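Local coordinates for protein aldehyde dehydrogenase (Trypanosoma brucei, PDB 5MYP) that probably oxidises aldehydes to carboxylic acids with NAD+ as the electron acceptor, as a glycosomal member of the aldehyde dehydrogenase family, at residues 120-125 / 195-200. Numbering follows the deposited sequence.
Sequences VVLVIG and DHILYT
Val120, within strand 110-124, and Asp195, just ahead of strand 196-200, are joined by two hydrogen bonds: Asp195 N donates to Val120 O (2.8 Å), while Val120 N reaches the anti lone pair of Asp195 OD2 at 2.9 Å. The carboxylate thus takes the place of a main-chain acceptor at this end of the ladder. The same OD2 forms a salt bridge with Arg25, which would help hold its negative charge. From there a parallel ladder runs on: Leu122 N to His196 O, Leu198 N to Leu122 O, and Ile124 N to Leu198 O, the last bent by only 7° from straight. Toward the C-terminal ends the last hydrogen bond, Thr200 N to Ile124 O, is weak at 3.4 Å, and two waters add bridges between the strands. One water donates to Ile124 O and accepts from Thr200 OG1; a second donates to both Gly125 O and Thr200 O. The Thr200 side chain lies about 4 Å from that of Glu223 and about 5 Å from that of Cys259, both predicted active-site residues.

On one face of the sheet, Leu122 and Ile197 lie side by side, CB of the former 4.1 Å from CG1 of the latter. Further along, chi1 of -60° sets Ile124 CG1 beside the backbone N, with CG2 anti to it, and CG2 comes to the edge of the Tyr199 ring, 3.6 Å from CD1 and near the ring plane. The Tyr199 hydroxyl is hydrogen-bonded to Ser202 N.

Helix 203-214 covers this face through Ile197 and Tyr199, whereas helix 132-143 packs on Val121, Val123 and Leu198 from the other, as in the Rossmann-like nucleotide-binding domain of the family. Strand 110-124 pairs on its other edge with strand 147-151, and strand 196-200 with strand 220-223, both parallel.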
loop_
_atom_site.group_PDB
_atom_site.type_symbol
_atom_site.label_atom_id
_atom_site.label_comp_id
_atom_site.label_asym_id
_atom_site.label_seq_id
_atom_site.Cartn_x
_atom_site.Cartn_y
_atom_site.Cartn_z
ATOM N N VAL A 120 -2.094 15.037 6.100
ATOM C CA VAL A 120 -0.724 15.379 6.485
ATOM C C VAL A 120 0.177 14.158 6.308
ATOM O O VAL A 120 -0.132 13.069 6.812
ATOM C CB VAL A 120 -0.624 15.899 7.940
ATOM C CG1 VAL A 120 0.746 16.516 8.195
ATOM C CG2 VAL A 120 -1.716 16.927 8.214
ATOM N N VAL A 121 1.281 14.351 5.588
ATOM C CA VAL A 121 2.259 13.300 5.322
ATOM C C VAL A 121 3.509 13.544 6.164
ATOM O O VAL A 121 4.016 14.669 6.211
ATOM C CB VAL A 121 2.649 13.270 3.825
ATOM C CG1 VAL A 121 3.731 12.225 3.556
ATOM C CG2 VAL A 121 1.412 13.022 2.966
ATOM N N LEU A 122 3.998 12.501 6.829
ATOM C CA LEU A 122 5.286 12.561 7.529
ATOM C C LEU A 122 6.360 11.955 6.635
ATOM O O LEU A 122 6.188 10.849 6.127
ATOM C CB LEU A 122 5.233 11.805 8.858
ATOM C CG LEU A 122 6.547 11.658 9.643
ATOM C CD1 LEU A 122 7.105 13.011 10.053
ATOM C CD2 LEU A 122 6.349 10.785 10.868
ATOM N N VAL A 123 7.465 12.678 6.461
ATOM C CA VAL A 123 8.632 12.182 5.730
ATOM C C VAL A 123 9.820 12.120 6.682
ATOM O O VAL A 123 10.243 13.147 7.204
ATOM C CB VAL A 123 8.981 13.089 4.531
ATOM C CG1 VAL A 123 10.215 12.571 3.798
ATOM C CG2 VAL A 123 7.791 13.193 3.593
ATOM N N ILE A 124 10.340 10.916 6.915
ATOM C CA ILE A 124 11.524 10.722 7.750
ATOM C C ILE A 124 12.709 10.469 6.824
ATOM O O ILE A 124 12.744 9.475 6.105
ATOM C CB ILE A 124 11.347 9.555 8.741
ATOM C CG1 ILE A 124 10.158 9.830 9.678
ATOM C CG2 ILE A 124 12.629 9.329 9.549
ATOM C CD1 ILE A 124 9.696 8.618 10.465
ATOM N N GLY A 125 13.669 11.387 6.844
ATOM C CA GLY A 125 14.818 11.335 5.951
ATOM C C GLY A 125 15.921 10.436 6.463
ATOM O O GLY A 125 15.876 9.950 7.595
ATOM N N ASP A 195 -1.629 10.925 7.877
ATOM C CA ASP A 195 -2.421 10.173 6.905
ATOM C C ASP A 195 -1.569 9.303 5.986
ATOM O O ASP A 195 -2.097 8.444 5.285
ATOM C CB ASP A 195 -3.305 11.133 6.122
ATOM C CG ASP A 195 -4.221 11.912 7.037
ATOM O OD1 ASP A 195 -5.246 11.339 7.467
ATOM O OD2 ASP A 195 -3.884 13.074 7.371
ATOM N N HIS A 196 -0.258 9.536 6.006
ATOM C CA HIS A 196 0.723 8.677 5.361
ATOM C C HIS A 196 2.095 8.962 5.977
ATOM O O HIS A 196 2.387 10.102 6.354
ATOM C CB HIS A 196 0.787 8.949 3.852
ATOM C CG HIS A 196 1.388 7.831 3.063
ATOM N ND1 HIS A 196 0.621 6.917 2.378
ATOM C CD2 HIS A 196 2.679 7.462 2.867
ATOM C CE1 HIS A 196 1.412 6.040 1.781
ATOM N NE2 HIS A 196 2.664 6.344 2.069
ATOM N N ILE A 197 2.933 7.932 6.069
ATOM C CA ILE A 197 4.317 8.083 6.513
ATOM C C ILE A 197 5.239 7.468 5.461
ATOM O O ILE A 197 5.056 6.310 5.077
ATOM C CB ILE A 197 4.567 7.405 7.881
ATOM C CG1 ILE A 197 3.684 8.031 8.970
ATOM C CG2 ILE A 197 6.043 7.499 8.273
ATOM C CD1 ILE A 197 3.529 7.191 10.220
ATOM N N LEU A 198 6.211 8.245 4.983
ATOM C CA LEU A 198 7.296 7.696 4.165
ATOM C C LEU A 198 8.574 7.679 4.995
ATOM O O LEU A 198 8.994 8.714 5.516
ATOM C CB LEU A 198 7.494 8.481 2.864
ATOM C CG LEU A 198 8.456 7.805 1.858
ATOM C CD1 LEU A 198 8.010 7.990 0.405
ATOM C CD2 LEU A 198 9.908 8.248 2.038
ATOM N N TYR A 199 9.185 6.500 5.107
ATOM C CA TYR A 199 10.430 6.310 5.848
ATOM C C TYR A 199 11.477 5.676 4.945
ATOM O O TYR A 199 11.212 4.667 4.296
ATOM C CB TYR A 199 10.212 5.421 7.084
ATOM C CG TYR A 199 11.511 4.999 7.735
ATOM C CD1 TYR A 199 12.186 5.855 8.601
ATOM C CD2 TYR A 199 12.091 3.766 7.446
ATOM C CE1 TYR A 199 13.389 5.488 9.189
ATOM C CE2 TYR A 199 13.302 3.389 8.016
ATOM C CZ TYR A 199 13.947 4.251 8.890
ATOM O OH TYR A 199 15.142 3.879 9.457
ATOM N N THR A 200 12.665 6.274 4.926
ATOM C CA THR A 200 13.832 5.718 4.258
ATOM C C THR A 200 14.880 5.433 5.328
ATOM O O THR A 200 15.153 6.279 6.182
ATOM C CB THR A 200 14.400 6.691 3.206
ATOM O OG1 THR A 200 13.353 7.101 2.319
ATOM C CG2 THR A 200 15.514 6.039 2.387
HETATM O O HOH W 1 12.719 9.583 3.204
HETATM O O HOH W 2 16.248 7.167 8.499
#